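Local coordinates for protein N-alpha-acetyltransferase 35, NatC auxiliary subunit (Saccharomyces cerevisiae, PDB 6YGA) that serves as the auxiliary subunit of the yeast NatC N-terminal acetyltransferase, which acetylates the N-terminal methionine of L-A virus Gag protein, at residues B[256-259]-B[260-263]; B[469-472]-B[473-476]; B[314-318]-B[319-323]. All coordinates share one frame; numbering follows the deposited sequence.

Contact 1 of 3, residues B[256-259]-B[260-263]; sequences SVNG and IFPQ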
loop_
_atom_site.group_PDB
_atom_site.type_symbol
_atom_site.label_atom_id
_atom_site.label_comp_id
_atom_site.label_asym_id
_atom_site.label_seq_id
_atom_site.Cartn_x
_atom_site.Cartn_y
_atom_site.Cartn_z
ATOM N N SER B 256 26.237 18.272 3.700
ATOM C CA SER B 256 26.757 19.579 4.090
ATOM C C SER B 256 25.658 20.453 4.681
ATOM O O SER B 256 25.894 21.186 5.649
ATOM C CB SER B 256 27.405 20.266 2.889
ATOM O OG SER B 256 28.451 19.475 2.351
ATOM N N VAL B 257 24.449 20.379 4.121
ATOM C CA VAL B 257 23.340 21.180 4.630
ATOM C C VAL B 257 22.953 20.729 6.034
ATOM O O VAL B 257 22.628 21.552 6.897
ATOM C CB VAL B 257 22.148 21.113 3.658
ATOM C CG1 VAL B 257 20.932 21.806 4.245
ATOM C CG2 VAL B 257 22.518 21.752 2.335
ATOM N N ASN B 258 23.001 19.418 6.293
ATOM C CA ASN B 258 22.616 18.914 7.609
ATOM C C ASN B 258 23.506 19.480 8.711
ATOM O O ASN B 258 23.024 19.805 9.802
ATOM C CB ASN B 258 22.647 17.385 7.620
ATOM C CG ASN B 258 21.467 16.772 6.881
ATOM O OD1 ASN B 258 20.417 17.400 6.737
ATOM N ND2 ASN B 258 21.635 15.540 6.413
ATOM N N GLY B 259 24.809 19.608 8.448
ATOM C CA GLY B 259 25.687 20.248 9.413
ATOM C C GLY B 259 25.454 21.736 9.549
ATOM O O GLY B 259 25.835 22.328 10.566
ATOM N N ILE B 260 24.828 22.352 8.546
ATOM C CA ILE B 260 24.561 23.784 8.584
ATOM C C ILE B 260 23.284 24.080 9.365
ATOM O O ILE B 260 23.183 25.127 10.014
ATOM C CB ILE B 260 24.497 24.341 7.149
ATOM C CG1 ILE B 260 25.865 24.247 6.466
ATOM C CG2 ILE B 260 24.042 25.779 7.142
ATOM C CD1 ILE B 260 25.898 24.894 5.091
ATOM N N PHE B 261 22.310 23.166 9.334
ATOM C CA PHE B 261 21.023 23.377 9.999
ATOM C C PHE B 261 21.130 23.837 11.449
ATOM O O PHE B 261 20.471 24.829 11.801
ATOM C CB PHE B 261 20.179 22.099 9.918
ATOM C CG PHE B 261 19.305 22.023 8.706
ATOM C CD1 PHE B 261 18.342 22.990 8.471
ATOM C CD2 PHE B 261 19.434 20.978 7.809
ATOM C CE1 PHE B 261 17.530 22.922 7.356
ATOM C CE2 PHE B 261 18.623 20.902 6.694
ATOM C CZ PHE B 261 17.670 21.877 6.466
ATOM N N PRO B 262 21.898 23.190 12.334
ATOM C CA PRO B 262 21.917 23.667 13.725
ATOM C C PRO B 262 22.505 25.057 13.883
ATOM O O PRO B 262 22.214 25.726 14.882
ATOM C CB PRO B 262 22.765 22.610 14.447
ATOM C CG PRO B 262 23.639 22.053 13.391
ATOM C CD PRO B 262 22.778 22.018 12.161
ATOM N N GLN B 263 23.309 25.526 12.925
ATOM C CA GLN B 263 24.070 26.753 13.130
ATOM C C GLN B 263 23.261 28.015 12.867
ATOM O O GLN B 263 23.650 29.086 13.343
ATOM C CB GLN B 263 25.324 26.763 12.248
ATOM C CG GLN B 263 26.255 25.582 12.471
ATOM C CD GLN B 263 27.661 25.838 11.955
ATOM O OE1 GLN B 263 28.130 26.977 11.933
ATOM N NE2 GLN B 263 28.340 24.776 11.538
#
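Ile-260 lies one turn beyond Ser-256 and Val-257 near the C-terminal end of helix 245-260, and its backbone N is shared between them. It makes a weak hydrogen bond to Ser-256 O and a second one, 2.9 Å from Ile-260 N to Val-257 O, in which the donor stands above the carbonyl plane. CG1 of Ile-260 lies anti to the carbonyl carbon (chi1 -66°), which sends this branch back along the helix to 3.2 Å from Ser-256 O. The branched, apolar side chain suits a buried place, where it also rests on Met-219 of helix 215-231. Phe-261 N then takes the more usual i to i+4 bond, 2.9 Å from Phe-261 N to Val-257 O. The Phe-261 ring reaches back alongside the preceding turn: Phe-261 CE2 packs 3.5 Å from Val-257 CG1, while Asn-258 OD1 lies in the ring plane at the edge, 3.9 Å from Phe-261 CD2. That oxygen accepts a hydrogen bond from Tyr-297 N, and the Tyr-297 ring meets Phe-261 edge-to-face, so the loop carrying Tyr-297 is held by both residues. Pro-262 follows with no N-H to donate; its CD sits 3.2 Å from Asn-258 O, in the place a helical amide would occupy. Gln-263, at the exposed end, closes a shorter turn through its N to Ile-260 O at 2.9 Å. The chemistry thus shifts within one turn: Val-257 O accepts two full hydrogen bonds, Asn-258 O meets a proline that has no N-H to offer it, and Gln-263 N turns to Ile-260 O instead.

Contact 2 of 3, residues B[469-472]-B[473-476]; sequences FWYV and YYLS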
loop_
_atom_site.group_PDB
_atom_site.type_symbol
_atom_site.label_atom_id
_atom_site.label_comp_id
_atom_site.label_asym_id
_atom_site.label_seq_id
_atom_site.Cartn_x
_atom_site.Cartn_y
_atom_site.Cartn_z
ATOM N N PHE B 469 2.297 -22.272 9.627
ATOM C CA PHE B 469 3.658 -22.791 9.694
ATOM C C PHE B 469 3.715 -24.253 9.270
ATOM O O PHE B 469 4.664 -24.668 8.597
ATOM C CB PHE B 469 4.230 -22.602 11.098
ATOM C CG PHE B 469 4.824 -21.243 11.327
ATOM C CD1 PHE B 469 5.672 -20.674 10.389
ATOM C CD2 PHE B 469 4.518 -20.526 12.469
ATOM C CE1 PHE B 469 6.217 -19.418 10.597
ATOM C CE2 PHE B 469 5.061 -19.276 12.686
ATOM C CZ PHE B 469 5.909 -18.719 11.748
ATOM N N TRP B 470 2.710 -25.048 9.634
ATOM C CA TRP B 470 2.728 -26.441 9.203
ATOM C C TRP B 470 2.414 -26.559 7.719
ATOM O O TRP B 470 2.956 -27.434 7.034
ATOM C CB TRP B 470 1.750 -27.281 10.018
ATOM C CG TRP B 470 1.768 -28.710 9.580
ATOM C CD1 TRP B 470 2.667 -29.667 9.948
ATOM C CD2 TRP B 470 0.864 -29.339 8.663
ATOM N NE1 TRP B 470 2.375 -30.855 9.323
ATOM C CE2 TRP B 470 1.271 -30.680 8.530
ATOM C CE3 TRP B 470 -0.251 -28.897 7.946
ATOM C CZ2 TRP B 470 0.599 -31.586 7.714
ATOM C CZ3 TRP B 470 -0.915 -29.797 7.135
ATOM C CH2 TRP B 470 -0.488 -31.126 7.026
ATOM N N TYR B 471 1.539 -25.691 7.204
ATOM C CA TYR B 471 1.257 -25.710 5.775
ATOM C C TYR B 471 2.496 -25.342 4.970
ATOM O O TYR B 471 2.753 -25.929 3.915
ATOM C CB TYR B 471 0.095 -24.770 5.450
ATOM C CG TYR B 471 -0.242 -24.706 3.979
ATOM C CD1 TYR B 471 -0.697 -25.828 3.302
ATOM C CD2 TYR B 471 -0.107 -23.522 3.269
ATOM C CE1 TYR B 471 -1.003 -25.775 1.958
ATOM C CE2 TYR B 471 -0.415 -23.456 1.927
ATOM C CZ TYR B 471 -0.861 -24.585 1.276
ATOM O OH TYR B 471 -1.167 -24.521 -0.063
ATOM N N VAL B 472 3.290 -24.388 5.464
ATOM C CA VAL B 472 4.504 -24.005 4.749
ATOM C C VAL B 472 5.560 -25.094 4.875
ATOM O O VAL B 472 6.305 -25.368 3.927
ATOM C CB VAL B 472 5.015 -22.642 5.251
ATOM C CG1 VAL B 472 6.336 -22.285 4.583
ATOM C CG2 VAL B 472 3.981 -21.574 4.966
ATOM N N TYR B 473 5.638 -25.738 6.041
ATOM C CA TYR B 473 6.460 -26.936 6.169
ATOM C C TYR B 473 6.035 -27.991 5.154
ATOM O O TYR B 473 6.871 -28.571 4.453
ATOM C CB TYR B 473 6.360 -27.481 7.593
ATOM C CG TYR B 473 6.990 -28.839 7.777
ATOM C CD1 TYR B 473 8.357 -28.969 7.973
ATOM C CD2 TYR B 473 6.216 -29.991 7.763
ATOM C CE1 TYR B 473 8.939 -30.212 8.144
ATOM C CE2 TYR B 473 6.787 -31.236 7.933
ATOM C CZ TYR B 473 8.149 -31.342 8.125
ATOM O OH TYR B 473 8.726 -32.577 8.296
ATOM N N TYR B 474 4.728 -28.237 5.059
ATOM C CA TYR B 474 4.198 -29.167 4.068
ATOM C C TYR B 474 4.584 -28.745 2.652
ATOM O O TYR B 474 5.031 -29.571 1.848
ATOM C CB TYR B 474 2.680 -29.256 4.234
ATOM C CG TYR B 474 1.929 -29.890 3.089
ATOM C CD1 TYR B 474 1.797 -31.271 2.995
ATOM C CD2 TYR B 474 1.325 -29.103 2.118
ATOM C CE1 TYR B 474 1.097 -31.851 1.952
ATOM C CE2 TYR B 474 0.626 -29.669 1.073
ATOM C CZ TYR B 474 0.514 -31.044 0.994
ATOM O OH TYR B 474 -0.182 -31.611 -0.047
ATOM N N LEU B 475 4.434 -27.454 2.334
ATOM C CA LEU B 475 4.844 -26.969 1.017
ATOM C C LEU B 475 6.349 -27.104 0.817
ATOM O O LEU B 475 6.802 -27.529 -0.254
ATOM C CB LEU B 475 4.419 -25.513 0.827
ATOM C CG LEU B 475 2.932 -25.181 0.737
ATOM C CD1 LEU B 475 2.765 -23.697 0.443
ATOM C CD2 LEU B 475 2.241 -26.034 -0.321
ATOM N N SER B 476 7.139 -26.736 1.829
ATOM C CA SER B 476 8.593 -26.829 1.722
ATOM C C SER B 476 9.056 -28.269 1.551
ATOM O O SER B 476 10.066 -28.521 0.885
ATOM C CB SER B 476 9.253 -26.216 2.958
ATOM O OG SER B 476 8.830 -24.881 3.163
#
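Tyr-471 and Leu-475 form the tight side of this stretch of the long helix 465-506, an i to i+4 pair joined by a CH-pi contact, while Trp-470, Tyr-473 and Tyr-474 make up a looser aromatic cluster. Leu-475 CG sits over one face of the Tyr-471 ring, 4.0 Å from its centroid, and Leu-475 CD1 lies 3.5 Å from Tyr-471 CE2. The tyrosine ring gets there because its CG is anti to the backbone N (chi1 179°), which points the ring outward and leans it toward the following turn. A flat ring and a branched leucine suit this buried place, where helix 433-456 supplies Met-447 and Ile-448 and Phe-589 adds an edge-to-face ring.

Packing is slacker among the other aromatics. Trp-470 CD1 and Tyr-473 CD2 are 4.2 Å apart, with the rings oblique. The six-membered ring of Trp-470 and the Tyr-474 ring are near parallel, at 26°, but slid so far apart that they barely overlap. Both tyrosines are partly exposed, a fitting place for rings that carry a polar hydroxyl; that of Tyr-474 bonds to Glu-599 O. Trp-470 is buried, edge-to-face with Phe-606.

On the face toward helix 511-564, Val-472 O is gripped twice from opposite faces of its carbonyl plane: by Ser-476 N at 2.6 Å and by Ser-476 OG at 2.7 Å.

Contact 3 of 3, residues B[314-318]-B[319-323]; sequences DKAES and ALETY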
loop_
_atom_site.group_PDB
_atom_site.type_symbol
_atom_site.label_atom_id
_atom_site.label_comp_id
_atom_site.label_asym_id
_atom_site.label_seq_id
_atom_site.Cartn_x
_atom_site.Cartn_y
_atom_site.Cartn_z
ATOM N N ASP B 314 21.845 -3.234 -13.940
ATOM C CA ASP B 314 22.360 -3.178 -15.303
ATOM C C ASP B 314 23.626 -4.013 -15.458
ATOM O O ASP B 314 23.943 -4.460 -16.566
ATOM C CB ASP B 314 22.613 -1.723 -15.701
ATOM C CG ASP B 314 23.065 -1.579 -17.138
ATOM O OD1 ASP B 314 22.284 -1.929 -18.049
ATOM O OD2 ASP B 314 24.202 -1.111 -17.357
ATOM N N LYS B 315 24.346 -4.254 -14.363
ATOM C CA LYS B 315 25.586 -5.021 -14.390
ATOM C C LYS B 315 25.363 -6.527 -14.379
ATOM O O LYS B 315 26.343 -7.281 -14.356
ATOM C CB LYS B 315 26.463 -4.632 -13.197
ATOM C CG LYS B 315 26.973 -3.203 -13.241
ATOM C CD LYS B 315 27.196 -2.658 -11.839
ATOM C CE LYS B 315 28.056 -3.590 -11.003
ATOM N NZ LYS B 315 28.170 -3.109 -9.599
ATOM N N ALA B 316 24.113 -6.982 -14.388
ATOM C CA ALA B 316 23.837 -8.408 -14.307
ATOM C C ALA B 316 24.269 -9.116 -15.584
ATOM O O ALA B 316 24.065 -8.617 -16.694
ATOM C CB ALA B 316 22.351 -8.648 -14.051
ATOM N N GLU B 317 24.878 -10.287 -15.417
ATOM C CA GLU B 317 25.344 -11.094 -16.533
ATOM C C GLU B 317 24.607 -12.419 -16.657
ATOM O O GLU B 317 24.965 -13.232 -17.516
ATOM C CB GLU B 317 26.852 -11.351 -16.407
ATOM C CG GLU B 317 27.733 -10.180 -16.830
ATOM C CD GLU B 317 27.543 -9.796 -18.288
ATOM O OE1 GLU B 317 27.065 -8.673 -18.554
ATOM O OE2 GLU B 317 27.870 -10.619 -19.170
ATOM N N SER B 318 23.589 -12.661 -15.834
ATOM C CA SER B 318 22.831 -13.900 -15.912
ATOM C C SER B 318 21.429 -13.664 -15.373
ATOM O O SER B 318 21.154 -12.659 -14.711
ATOM C CB SER B 318 23.523 -15.033 -15.143
ATOM O OG SER B 318 23.492 -14.806 -13.744
ATOM N N ALA B 319 20.535 -14.609 -15.675
ATOM C CA ALA B 319 19.174 -14.526 -15.157
ATOM C C ALA B 319 19.140 -14.706 -13.647
ATOM O O ALA B 319 18.265 -14.149 -12.975
ATOM C CB ALA B 319 18.283 -15.566 -15.836
ATOM N N LEU B 320 20.084 -15.469 -13.096
ATOM C CA LEU B 320 20.115 -15.674 -11.654
ATOM C C LEU B 320 20.515 -14.402 -10.920
ATOM O O LEU B 320 20.053 -14.162 -9.799
ATOM C CB LEU B 320 21.066 -16.821 -11.311
ATOM C CG LEU B 320 21.081 -17.309 -9.863
ATOM C CD1 LEU B 320 19.665 -17.504 -9.354
ATOM C CD2 LEU B 320 21.870 -18.606 -9.758
ATOM N N GLU B 321 21.355 -13.570 -11.539
ATOM C CA GLU B 321 21.761 -12.326 -10.894
ATOM C C GLU B 321 20.616 -11.319 -10.856
ATOM O O GLU B 321 20.457 -10.596 -9.866
ATOM C CB GLU B 321 22.989 -11.747 -11.598
ATOM C CG GLU B 321 24.275 -12.502 -11.271
ATOM C CD GLU B 321 25.494 -11.941 -11.980
ATOM O OE1 GLU B 321 25.319 -11.101 -12.887
ATOM O OE2 GLU B 321 26.627 -12.339 -11.631
ATOM N N THR B 322 19.804 -11.256 -11.919
ATOM C CA THR B 322 18.607 -10.419 -11.874
ATOM C C THR B 322 17.578 -10.984 -10.902
ATOM O O THR B 322 16.938 -10.230 -10.159
ATOM C CB THR B 322 17.987 -10.284 -13.267
ATOM O OG1 THR B 322 17.654 -11.582 -13.776
ATOM C CG2 THR B 322 18.945 -9.596 -14.221
ATOM N N TYR B 323 17.407 -12.309 -10.897
ATOM C CA TYR B 323 16.425 -12.935 -10.018
ATOM C C TYR B 323 16.733 -12.637 -8.554
ATOM O O TYR B 323 15.849 -12.226 -7.792
ATOM C CB TYR B 323 16.392 -14.442 -10.287
ATOM C CG TYR B 323 15.482 -15.253 -9.390
ATOM C CD1 TYR B 323 14.139 -15.432 -9.702
ATOM C CD2 TYR B 323 15.976 -15.868 -8.249
ATOM C CE1 TYR B 323 13.310 -16.185 -8.888
ATOM C CE2 TYR B 323 15.158 -16.620 -7.430
ATOM C CZ TYR B 323 13.827 -16.777 -7.753
ATOM O OH TYR B 323 13.016 -17.527 -6.933
#
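Glu-317 N and Glu-321 OE1 make the shortest hydrogen bond between the two segments, 2.7 Å long and almost straight (176°), meeting the oxygen nearly along its C-O bond. The glutamate side chain is extended beyond CG (chi2 179°), which lets it reach back from the first turn of helix 319-328 to the loop before it. Alongside, Ser-318 OG, set between its own backbone N and carbonyl carbon (chi1 69°), turns toward the helix and accepts a weak hydrogen bond of 3.3 Å from Glu-321 N. Ser-318 O takes weak hydrogen bonds from the same N and from Thr-322 N. Ala-316 CB also packs 3.5 Å from Thr-322 CG2; a small methyl suits this buried corner, which Leu-666 also touches.

The next shell fixes these groups. Glu-321 OE2 forms a salt bridge with Arg-665 NE, and the same arginine hydrogen-bonds to Lys-315 O through NH2, so one guanidinium ties both the loop and the helix. Glu-370 of helix 360-372 accepts a hydrogen bond from Ala-319 N, bringing a second carboxylate to the helix start, where acidic groups probably gain from the helix dipole. Thr-322 OG1 donates to Ala-319 O at 2.8 Å, an oxygen that Tyr-323 N also reaches at 2.9 Å. Thr-322 OG1 is also hydrogen-bonded to Tyr-399 OH. Serine at the N-cap with glutamate three residues on recalls a capping box, but the glutamate grips the amide before the cap residue: a helix N-cap within the TPR-like region.

Overall arrangement
The three contacts sit at different places on three separate helices: contact 3 at a beginning, contact 2 in the interior and contact 1 near an end. Contact 2 is the buried one, and its chemistry is aromatic and apolar, wrapped by neighbouring helices, with regular backbone bonds. Contacts 1 and 3 are only partly buried. Capping belongs to contact 3, where carboxylates and an arginine also gather, whereas contact 1 relies on backbone bonds converging on Val-257 O and on aliphatic-aromatic packing. Contacts 2 and 3 both belong to the TPR-like region, their centres about 30 Å apart, while contacts 1 and 2 sit on opposite sides of the chain's centre.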